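Local coordinates for TfuA domain-containing protein (Methanosarcina acetivorans, PDB 6XP8) that takes part in peptide backbone thioamidation, probably working alongside a YcaO enzyme that modifies the peptide amide, at residues Q25-R30 with D119-I124; G95-W100 with P127-R132; E99-G104 with D110-S115; L139-V144 with L188-N193. All coordinates share one frame; numbering follows the deposited sequence.

Interaction 1: residues Q25-R30 with D119-I124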
# COMPACT_ATOMS: atom_id res chain seq x y z
N GLN A 25 12.64 7.83 4.24
CA GLN A 25 11.92 9.03 4.62
C GLN A 25 10.48 8.64 4.99
O GLN A 25 10.01 7.59 4.56
CB GLN A 25 11.92 10.04 3.46
CG GLN A 25 13.28 10.67 3.17
CD GLN A 25 13.83 11.50 4.31
OE1 GLN A 25 14.96 11.29 4.76
NE2 GLN A 25 13.04 12.45 4.80
N PRO A 26 9.78 9.49 5.78
CA PRO A 26 8.37 9.24 6.08
C PRO A 26 7.49 9.23 4.81
O PRO A 26 7.97 9.63 3.74
CB PRO A 26 7.99 10.42 6.98
CG PRO A 26 9.27 10.87 7.58
CD PRO A 26 10.28 10.69 6.49
N PRO A 27 6.22 8.76 4.92
CA PRO A 27 5.31 8.82 3.76
C PRO A 27 5.37 10.18 3.06
O PRO A 27 5.38 11.22 3.73
CB PRO A 27 3.94 8.59 4.39
CG PRO A 27 4.23 7.70 5.54
CD PRO A 27 5.57 8.10 6.07
N VAL A 28 5.44 10.16 1.73
CA VAL A 28 5.71 11.37 0.94
C VAL A 28 4.55 12.38 1.00
O VAL A 28 3.38 11.99 1.04
CB VAL A 28 6.12 11.02 -0.52
CG1 VAL A 28 4.97 10.43 -1.34
CG2 VAL A 28 6.77 12.22 -1.23
N ARG A 29 4.92 13.66 1.07
CA ARG A 29 3.98 14.78 1.02
C ARG A 29 4.37 15.72 -0.11
O ARG A 29 5.47 15.64 -0.65
CB ARG A 29 3.96 15.55 2.34
CG ARG A 29 3.65 14.71 3.57
CD ARG A 29 3.25 15.58 4.75
NE ARG A 29 4.35 16.40 5.27
CZ ARG A 29 5.26 16.00 6.16
NH1 ARG A 29 5.24 14.77 6.66
NH2 ARG A 29 6.19 16.85 6.55
N ARG A 30 3.45 16.64 -0.43
CA ARG A 30 3.64 17.64 -1.48
C ARG A 30 4.94 18.45 -1.30
O ARG A 30 5.28 18.90 -0.19
CB ARG A 30 2.41 18.55 -1.57
CG ARG A 30 2.39 19.52 -2.75
CD ARG A 30 1.14 20.39 -2.75
NE ARG A 30 0.21 20.02 -3.82
CZ ARG A 30 -0.73 19.08 -3.73
NH1 ARG A 30 -0.89 18.39 -2.62
NH2 ARG A 30 -1.51 18.83 -4.78
N ASP A 119 3.60 9.35 14.74
CA ASP A 119 4.98 9.39 15.22
C ASP A 119 5.84 8.25 14.66
O ASP A 119 6.97 8.48 14.22
CB ASP A 119 5.02 9.39 16.76
CG ASP A 119 4.24 10.54 17.38
OD1 ASP A 119 4.46 11.71 16.99
OD2 ASP A 119 3.41 10.28 18.27
N THR A 120 5.29 7.03 14.65
CA THR A 120 6.04 5.82 14.29
C THR A 120 5.78 5.34 12.85
O THR A 120 6.53 4.52 12.32
CB THR A 120 5.73 4.63 15.25
OG1 THR A 120 4.41 4.12 14.98
CG2 THR A 120 5.83 5.05 16.72
N PHE A 121 4.70 5.86 12.25
CA PHE A 121 4.18 5.46 10.92
C PHE A 121 3.54 4.07 10.85
O PHE A 121 3.08 3.64 9.79
CB PHE A 121 5.20 5.65 9.76
CG PHE A 121 6.18 6.78 9.95
CD1 PHE A 121 5.74 8.09 10.18
CD2 PHE A 121 7.55 6.54 9.88
CE1 PHE A 121 6.66 9.13 10.36
CE2 PHE A 121 8.47 7.57 10.06
CZ PHE A 121 8.02 8.86 10.30
N GLU A 122 3.48 3.36 11.99
CA GLU A 122 2.85 2.04 12.02
C GLU A 122 1.34 2.17 11.74
O GLU A 122 0.69 3.05 12.30
CB GLU A 122 3.09 1.35 13.37
CG GLU A 122 2.97 -0.17 13.33
CD GLU A 122 3.23 -0.81 14.68
OE1 GLU A 122 2.51 -0.48 15.64
OE2 GLU A 122 4.15 -1.65 14.78
N PRO A 123 0.80 1.31 10.84
CA PRO A 123 -0.64 1.37 10.58
C PRO A 123 -1.47 0.93 11.78
O PRO A 123 -1.06 0.03 12.52
CB PRO A 123 -0.83 0.37 9.43
CG PRO A 123 0.50 0.28 8.79
CD PRO A 123 1.48 0.39 9.92
N ILE A 124 -2.61 1.59 11.95
CA ILE A 124 -3.60 1.20 12.94
C ILE A 124 -4.65 0.34 12.25
O ILE A 124 -4.97 -0.76 12.72
CB ILE A 124 -4.25 2.45 13.62
CG1 ILE A 124 -3.19 3.41 14.19
CG2 ILE A 124 -5.30 2.04 14.66
CD1 ILE A 124 -2.23 2.82 15.21
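Phe121 lays its ring against two consecutive prolines, Pro26 and Pro27, and the whole contact is apolar. Pro26 works at the far end of the ring: its CG lies 3.6 Å from Phe121 CZ, and its CB is almost as near, with CE1 next in line. Pro27 meets the root of the same ring, its CD standing 4.1 Å from Phe121 CD1 and equally far from CG. Pro27 CD and Pro26 CA both sit over one face, each displaced toward the rim, so the two residues divide the length of the phenyl group between them. Over the other face, also near the rim, stands the carbonyl oxygen of Asp119.

The two backbones stay well apart, with 7.4 Å between the CA atoms of Pro26 and Phe121, and the aromatic side chain bridges that gap. Its chi1 of -31° is well off a staggered value; CG lies beside the backbone N, and the ring is carried across to the prolines.

In the fold, the prolines follow strand 23-25, an outermost strand of the five-stranded parallel sheet, on the way to helix 33-38. Phe121 belongs to the long connection between helices 96-102 and 128-140, which is therefore brought back to the edge-strand side of the sheet. The ring of His13 also meets Phe121, with the planes at about 40°.

Within residues 119-124 the turn carrying the ring is held by a hydrogen bond of its own: Thr120 OG1 accepts from Glu122 N at 3.2 Å, an ST turn spanning the residue that supplies the ring.

Interaction 2: residues G95-W100 with P127-R132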
# COMPACT_ATOMS: atom_id res chain seq x y z
N GLY A 95 4.42 -4.51 -8.59
CA GLY A 95 3.56 -5.16 -7.61
C GLY A 95 2.12 -5.29 -8.04
O GLY A 95 1.70 -4.69 -9.03
N LYS A 96 1.35 -6.05 -7.26
CA LYS A 96 -0.04 -6.38 -7.59
C LYS A 96 -1.00 -5.19 -7.52
O LYS A 96 -1.89 -5.05 -8.36
CB LYS A 96 -0.55 -7.54 -6.71
CG LYS A 96 0.24 -8.84 -6.82
CD LYS A 96 0.01 -9.60 -8.12
CE LYS A 96 0.57 -11.02 -8.03
NZ LYS A 96 0.68 -11.69 -9.36
N VAL A 97 -0.81 -4.32 -6.51
CA VAL A 97 -1.68 -3.15 -6.34
C VAL A 97 -1.57 -2.24 -7.57
O VAL A 97 -2.59 -1.79 -8.09
CB VAL A 97 -1.40 -2.39 -5.00
CG1 VAL A 97 -2.33 -1.20 -4.85
CG2 VAL A 97 -1.59 -3.32 -3.81
N TYR A 98 -0.34 -2.01 -8.03
CA TYR A 98 -0.10 -1.27 -9.27
C TYR A 98 -0.82 -1.92 -10.47
O TYR A 98 -1.51 -1.23 -11.22
CB TYR A 98 1.40 -1.15 -9.57
CG TYR A 98 1.69 -0.76 -11.01
CD1 TYR A 98 1.35 0.51 -11.50
CD2 TYR A 98 2.27 -1.68 -11.89
CE1 TYR A 98 1.61 0.86 -12.82
CE2 TYR A 98 2.54 -1.34 -13.21
CZ TYR A 98 2.20 -0.07 -13.67
OH TYR A 98 2.47 0.25 -14.98
N GLU A 99 -0.64 -3.23 -10.63
CA GLU A 99 -1.28 -4.00 -11.70
C GLU A 99 -2.81 -3.84 -11.70
O GLU A 99 -3.41 -3.61 -12.75
CB GLU A 99 -0.89 -5.48 -11.63
CG GLU A 99 0.55 -5.75 -12.04
CD GLU A 99 1.08 -7.11 -11.60
OE1 GLU A 99 0.29 -7.96 -11.11
OE2 GLU A 99 2.29 -7.34 -11.77
N TRP A 100 -3.42 -3.96 -10.51
CA TRP A 100 -4.87 -3.79 -10.37
C TRP A 100 -5.36 -2.40 -10.74
O TRP A 100 -6.39 -2.27 -11.40
CB TRP A 100 -5.34 -4.17 -8.97
CG TRP A 100 -5.18 -5.62 -8.61
CD1 TRP A 100 -5.33 -6.70 -9.43
CD2 TRP A 100 -4.88 -6.15 -7.31
NE1 TRP A 100 -5.13 -7.87 -8.74
CE2 TRP A 100 -4.84 -7.56 -7.43
CE3 TRP A 100 -4.62 -5.57 -6.06
CZ2 TRP A 100 -4.56 -8.41 -6.35
CZ3 TRP A 100 -4.34 -6.41 -4.98
CH2 TRP A 100 -4.31 -7.81 -5.13
N PRO A 127 -5.63 -1.95 5.22
CA PRO A 127 -6.01 -1.48 3.88
C PRO A 127 -6.98 -2.45 3.21
O PRO A 127 -6.88 -3.67 3.42
CB PRO A 127 -4.68 -1.45 3.13
CG PRO A 127 -3.86 -2.49 3.80
CD PRO A 127 -4.26 -2.49 5.24
N LEU A 128 -7.91 -1.90 2.44
CA LEU A 128 -8.90 -2.69 1.72
C LEU A 128 -8.28 -3.76 0.81
O LEU A 128 -8.81 -4.86 0.74
CB LEU A 128 -9.84 -1.77 0.92
CG LEU A 128 -11.08 -2.37 0.24
CD1 LEU A 128 -11.95 -3.18 1.20
CD2 LEU A 128 -11.89 -1.23 -0.37
N VAL A 129 -7.16 -3.44 0.14
CA VAL A 129 -6.45 -4.45 -0.68
C VAL A 129 -6.03 -5.71 0.09
O VAL A 129 -6.18 -6.81 -0.43
CB VAL A 129 -5.26 -3.88 -1.51
CG1 VAL A 129 -5.77 -2.99 -2.63
CG2 VAL A 129 -4.25 -3.17 -0.63
N ASN A 130 -5.53 -5.52 1.32
CA ASN A 130 -5.20 -6.63 2.23
C ASN A 130 -6.45 -7.41 2.63
O ASN A 130 -6.41 -8.64 2.71
CB ASN A 130 -4.48 -6.13 3.50
CG ASN A 130 -2.99 -5.83 3.28
OD1 ASN A 130 -2.51 -5.69 2.15
ND2 ASN A 130 -2.27 -5.68 4.38
N ILE A 131 -7.56 -6.70 2.88
CA ILE A 131 -8.85 -7.33 3.23
C ILE A 131 -9.34 -8.20 2.06
O ILE A 131 -9.74 -9.36 2.27
CB ILE A 131 -9.92 -6.29 3.68
CG1 ILE A 131 -9.50 -5.64 5.00
CG2 ILE A 131 -11.30 -6.93 3.81
CD1 ILE A 131 -10.19 -4.31 5.30
N ARG A 132 -9.27 -7.65 0.84
CA ARG A 132 -9.64 -8.37 -0.39
C ARG A 132 -8.89 -9.70 -0.50
O ARG A 132 -9.50 -10.76 -0.67
CB ARG A 132 -9.36 -7.51 -1.63
CG ARG A 132 -10.30 -6.32 -1.81
CD ARG A 132 -10.04 -5.63 -3.15
NE ARG A 132 -10.90 -4.46 -3.36
CZ ARG A 132 -12.16 -4.49 -3.79
NH1 ARG A 132 -12.78 -5.65 -4.05
NH2 ARG A 132 -12.83 -3.35 -3.96
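Val97 and Val129 face each other between helices 96-102 and 128-140, near the first turn of each. Their CA atoms are 7.5 Å apart, and the side chains cross at about a right angle, one methyl from each making the touch: Val97 CG2 lies 4.1 Å from Val129 CG2.

The rotamers decide which methyls these are. In Val97, CG1 is anti to the backbone N (chi1 -179°), which puts CG2 anti to the carbonyl carbon and out toward the other helix. Val129 is turned differently. With chi1 at -70° its CG2 sits between N and the carbonyl carbon and takes the valine pairing, while CG1, anti to the carbonyl carbon, is left to meet Trp100.

Trp100 comes one helical turn after Val97. It extends the benzo end of its indole, with CZ3 4.4 Å from Val129 CG1, in an oblique approach. One face of the indole also receives Lys96 O, which stands 3.2 Å above the plane toward the rim. Val129 is thus met by two residues of one helix, each touching a separate branch.

Ile198 of helix 198-215 packs on Val129, and Ala80 of helix 78-86 on Val97, so the valines belong to a larger helical core. The polar groups around them have partners of their own: Asp202 accepts from the backbone N atoms of Lys96 and Val97 at the start of their helix.

With only carbon atoms meeting, none of them in tight contact, this is shape-dependent van der Waals packing that imposes no directional bond on the two helices.

Interaction 3: residues E99-G104 with D110-S115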
# COMPACT_ATOMS: atom_id res chain seq x y z
N GLU A 99 -0.64 -3.23 -10.63
CA GLU A 99 -1.28 -4.00 -11.70
C GLU A 99 -2.81 -3.84 -11.70
O GLU A 99 -3.41 -3.61 -12.75
CB GLU A 99 -0.89 -5.48 -11.63
CG GLU A 99 0.55 -5.75 -12.04
CD GLU A 99 1.08 -7.11 -11.60
OE1 GLU A 99 0.29 -7.96 -11.11
OE2 GLU A 99 2.29 -7.34 -11.77
N TRP A 100 -3.42 -3.96 -10.51
CA TRP A 100 -4.87 -3.79 -10.37
C TRP A 100 -5.36 -2.40 -10.74
O TRP A 100 -6.39 -2.27 -11.40
CB TRP A 100 -5.34 -4.17 -8.97
CG TRP A 100 -5.18 -5.62 -8.61
CD1 TRP A 100 -5.33 -6.70 -9.43
CD2 TRP A 100 -4.88 -6.15 -7.31
NE1 TRP A 100 -5.13 -7.87 -8.74
CE2 TRP A 100 -4.84 -7.56 -7.43
CE3 TRP A 100 -4.62 -5.57 -6.06
CZ2 TRP A 100 -4.56 -8.41 -6.35
CZ3 TRP A 100 -4.34 -6.41 -4.98
CH2 TRP A 100 -4.31 -7.81 -5.13
N TYR A 101 -4.63 -1.36 -10.33
CA TYR A 101 -4.95 0.02 -10.72
C TYR A 101 -4.81 0.21 -12.24
O TYR A 101 -5.71 0.77 -12.88
CB TYR A 101 -4.06 1.04 -10.00
CG TYR A 101 -4.50 1.47 -8.61
CD1 TYR A 101 -5.78 2.00 -8.39
CD2 TYR A 101 -3.61 1.40 -7.53
CE1 TYR A 101 -6.18 2.40 -7.11
CE2 TYR A 101 -3.99 1.81 -6.26
CZ TYR A 101 -5.27 2.31 -6.05
OH TYR A 101 -5.64 2.72 -4.80
N ARG A 102 -3.69 -0.27 -12.78
CA ARG A 102 -3.38 -0.19 -14.22
C ARG A 102 -4.51 -0.78 -15.09
O ARG A 102 -4.91 -0.18 -16.08
CB ARG A 102 -2.05 -0.90 -14.50
CG ARG A 102 -1.56 -0.85 -15.95
CD ARG A 102 -0.51 -1.92 -16.22
NE ARG A 102 -1.03 -3.27 -16.00
CZ ARG A 102 -0.29 -4.36 -15.79
NH1 ARG A 102 1.04 -4.28 -15.76
NH2 ARG A 102 -0.87 -5.53 -15.58
N ASP A 103 -5.00 -1.94 -14.67
CA ASP A 103 -5.97 -2.72 -15.44
C ASP A 103 -7.43 -2.42 -15.09
O ASP A 103 -8.36 -3.07 -15.60
CB ASP A 103 -5.67 -4.22 -15.29
CG ASP A 103 -4.28 -4.60 -15.82
OD1 ASP A 103 -3.71 -3.85 -16.65
OD2 ASP A 103 -3.76 -5.65 -15.40
N GLY A 104 -7.64 -1.43 -14.22
CA GLY A 104 -8.98 -1.04 -13.77
C GLY A 104 -9.69 -2.06 -12.90
O GLY A 104 -10.91 -2.01 -12.77
N ASP A 110 -9.12 4.90 -1.85
CA ASP A 110 -9.80 4.16 -0.78
C ASP A 110 -9.32 2.71 -0.66
O ASP A 110 -9.41 2.10 0.42
CB ASP A 110 -11.32 4.20 -0.94
CG ASP A 110 -12.05 3.60 0.26
OD1 ASP A 110 -11.89 4.14 1.38
OD2 ASP A 110 -12.76 2.59 0.09
N GLU A 111 -8.80 2.16 -1.76
CA GLU A 111 -8.29 0.79 -1.79
C GLU A 111 -7.06 0.58 -0.91
O GLU A 111 -6.83 -0.53 -0.41
CB GLU A 111 -7.99 0.35 -3.23
CG GLU A 111 -9.24 0.17 -4.09
CD GLU A 111 -10.12 -1.00 -3.67
OE1 GLU A 111 -9.60 -2.01 -3.14
OE2 GLU A 111 -11.35 -0.91 -3.90
N VAL A 112 -6.29 1.65 -0.72
CA VAL A 112 -5.00 1.56 -0.02
C VAL A 112 -4.87 2.43 1.25
O VAL A 112 -3.95 2.22 2.04
CB VAL A 112 -3.80 1.85 -0.96
CG1 VAL A 112 -3.56 0.67 -1.89
CG2 VAL A 112 -4.02 3.12 -1.77
N ALA A 113 -5.79 3.38 1.44
CA ALA A 113 -5.74 4.29 2.61
C ALA A 113 -5.74 3.53 3.94
O ALA A 113 -6.50 2.57 4.12
CB ALA A 113 -6.90 5.27 2.57
N VAL A 114 -4.85 3.95 4.85
CA VAL A 114 -4.77 3.43 6.22
C VAL A 114 -4.59 4.55 7.24
O VAL A 114 -3.89 5.54 6.98
CB VAL A 114 -3.63 2.38 6.45
CG1 VAL A 114 -4.02 1.04 5.88
CG2 VAL A 114 -2.30 2.84 5.88
N SER A 115 -5.24 4.40 8.39
CA SER A 115 -4.93 5.27 9.53
C SER A 115 -3.61 4.80 10.13
O SER A 115 -3.29 3.60 10.13
CB SER A 115 -6.06 5.26 10.56
OG SER A 115 -6.12 4.03 11.23
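Tyr101 meets Glu111 and Val112 in a buried side-chain contact between the last turn of helix 96-102 and the connection that leads on to helix 128-140; helix 78-86 flanks it, with Ala80, Leu81 and Ser84 touching the tyrosine. Helix 96-102 ends in a Schellman motif, with Gly104 at positive phi, and the chain then doubles back so that residues 110-112 pass the end of Tyr101.

Tyr101 spans the distance with its full length. Tyr101 CA and Glu111 CA are 9.6 Å apart, and the phenol oxygen does the touching. The side chain of Val112 comes from the opposite direction, bringing CG2 to 3.5 Å from Tyr101 OH and CG1 to 4.1 Å. Glu111 joins in through its CB, 3.7 Å from Tyr101 OH; its chain then bends at chi2 (-68°) and carries the carboxylate elsewhere, to a salt bridge with Arg132 of helix 128-140. The hydroxyl, lodged among these aliphatic groups, has its polar partner in Ser108 O, to which it is hydrogen-bonded.

At the surface end of the helix, neighbouring Arg102 and Asp103 are locked together side-on. Arg102 NH2 reaches Asp103 OD2 on the syn side at 2.9 Å, whereas NE meets OD1 at 2.8 Å from above the carboxylate plane, 43° out of it.

Interaction 4: residues L139-V144 with L188-N193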
# COMPACT_ATOMS: atom_id res chain seq x y z
N LEU A 139 -11.66 -17.81 2.06
CA LEU A 139 -12.58 -18.56 1.20
C LEU A 139 -11.94 -19.85 0.68
O LEU A 139 -12.60 -20.90 0.62
CB LEU A 139 -13.06 -17.68 0.03
CG LEU A 139 -14.03 -18.23 -1.03
CD1 LEU A 139 -15.44 -18.42 -0.49
CD2 LEU A 139 -14.06 -17.31 -2.24
N ASP A 140 -10.65 -19.77 0.32
CA ASP A 140 -9.88 -20.93 -0.15
C ASP A 140 -9.63 -21.98 0.94
O ASP A 140 -9.60 -23.18 0.65
CB ASP A 140 -8.54 -20.46 -0.75
CG ASP A 140 -8.71 -19.62 -2.01
OD1 ASP A 140 -9.79 -19.65 -2.65
OD2 ASP A 140 -7.75 -18.91 -2.37
N THR A 141 -9.47 -21.51 2.18
CA THR A 141 -9.26 -22.39 3.34
C THR A 141 -10.60 -22.97 3.85
O THR A 141 -10.62 -23.83 4.74
CB THR A 141 -8.49 -21.64 4.47
OG1 THR A 141 -7.50 -20.79 3.89
CG2 THR A 141 -7.80 -22.62 5.43
N GLY A 142 -11.71 -22.50 3.27
CA GLY A 142 -13.05 -22.96 3.61
C GLY A 142 -13.57 -22.37 4.91
O GLY A 142 -14.41 -22.97 5.58
N LEU A 143 -13.07 -21.19 5.26
CA LEU A 143 -13.46 -20.52 6.50
C LEU A 143 -14.66 -19.59 6.31
O LEU A 143 -15.30 -19.20 7.29
CB LEU A 143 -12.27 -19.77 7.12
CG LEU A 143 -11.12 -20.67 7.60
CD1 LEU A 143 -9.83 -19.88 7.66
CD2 LEU A 143 -11.42 -21.34 8.94
N VAL A 144 -14.94 -19.22 5.06
CA VAL A 144 -16.17 -18.52 4.68
C VAL A 144 -16.80 -19.16 3.43
O VAL A 144 -16.10 -19.76 2.59
CB VAL A 144 -15.99 -16.99 4.45
CG1 VAL A 144 -15.61 -16.27 5.74
CG2 VAL A 144 -14.98 -16.68 3.34
N LEU A 188 -11.38 -14.66 12.25
CA LEU A 188 -10.51 -13.67 12.90
C LEU A 188 -9.10 -14.20 13.21
O LEU A 188 -8.11 -13.51 12.97
CB LEU A 188 -11.17 -13.08 14.15
CG LEU A 188 -10.42 -12.00 14.95
CD1 LEU A 188 -9.97 -10.83 14.09
CD2 LEU A 188 -11.28 -11.52 16.11
N ASP A 189 -9.04 -15.43 13.74
CA ASP A 189 -7.76 -16.11 13.99
C ASP A 189 -6.94 -16.24 12.71
O ASP A 189 -5.73 -15.96 12.71
CB ASP A 189 -7.99 -17.49 14.63
CG ASP A 189 -8.42 -17.40 16.08
OD1 ASP A 189 -8.09 -16.41 16.78
OD2 ASP A 189 -9.08 -18.35 16.55
N PHE A 190 -7.60 -16.64 11.62
CA PHE A 190 -6.96 -16.73 10.30
C PHE A 190 -6.42 -15.39 9.83
O PHE A 190 -5.30 -15.32 9.34
CB PHE A 190 -7.91 -17.32 9.25
CG PHE A 190 -7.32 -17.38 7.86
CD1 PHE A 190 -6.48 -18.44 7.49
CD2 PHE A 190 -7.59 -16.38 6.93
CE1 PHE A 190 -5.93 -18.49 6.22
CE2 PHE A 190 -7.03 -16.42 5.65
CZ PHE A 190 -6.21 -17.49 5.29
N CYS A 191 -7.24 -14.34 9.96
CA CYS A 191 -6.87 -12.99 9.52
C CYS A 191 -5.69 -12.42 10.31
O CYS A 191 -4.86 -11.70 9.75
CB CYS A 191 -8.06 -12.05 9.61
SG CYS A 191 -9.37 -12.35 8.39
N LEU A 192 -5.61 -12.77 11.59
CA LEU A 192 -4.56 -12.25 12.47
C LEU A 192 -3.23 -12.99 12.36
O LEU A 192 -2.17 -12.42 12.67
CB LEU A 192 -5.04 -12.20 13.93
CG LEU A 192 -6.10 -11.15 14.30
CD1 LEU A 192 -6.56 -11.33 15.74
CD2 LEU A 192 -5.64 -9.71 14.06
N ASN A 193 -3.28 -14.24 11.89
CA ASN A 193 -2.10 -15.11 11.81
C ASN A 193 -1.63 -15.43 10.40
O ASN A 193 -0.47 -15.80 10.19
CB ASN A 193 -2.35 -16.40 12.59
CG ASN A 193 -2.55 -16.16 14.08
OD1 ASN A 193 -1.67 -15.61 14.75
ND2 ASN A 193 -3.70 -16.55 14.59
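The ring of Phe190 is approached obliquely by two side chains, Leu143 near its root and Thr141 near its far end. Leu143 brings a single methyl, CD1, which lies 3.5 Å from Phe190 CG and 3.6 Å from CB, with ring atom CD1 of the phenylalanine scarcely farther. Thr141 meets the ring through its hydroxyl: OG1 is 3.6 Å from Phe190 CE1 and 3.8 Å from CZ. Phe190 reaches them from helix 181-193 with CG anti to its own N (chi1 177°), which swings the ring off the helix toward the neighbouring turn.

That turn closes helix 128-140 with a Schellman motif, Gly142 taking the positive phi. It bends the chain sharply between Thr141 and Leu143, and both then direct their CB atoms at the phenylalanine. The contact lies on the surface, its centre about 21 Å from that of the chain, and ties this helix end to a helix much later in the sequence.

Thr141 OG1 is also hydrogen-bonded to Ala137 O, one turn back, which holds the hydroxyl where it meets the ring. Phe190 also touches Ala137 and Ala138 of the same helix.

Overall arrangement
Interactions 2 and 3 form one continuous region: their centres are about 6 Å apart, they share Glu99 and Trp100 of helix 96-102, and two bonds join their other segments, a salt bridge from Arg132 NE to Glu111 OE1 (2.8 Å) and a probable hydrogen bond from Val129 N to Glu111 O (3.0 Å). The centres of interactions 1 and 3 are about 18 Å apart, yet the two touch through a probable hydrogen bond from Ile124 N to Ser115 O (2.8 Å); the connection between helices 96-102 and 128-140 carries segments of both. Interaction 4 stands apart, its centre about 18 Å from that of interaction 2, at the other end of helix 128-140.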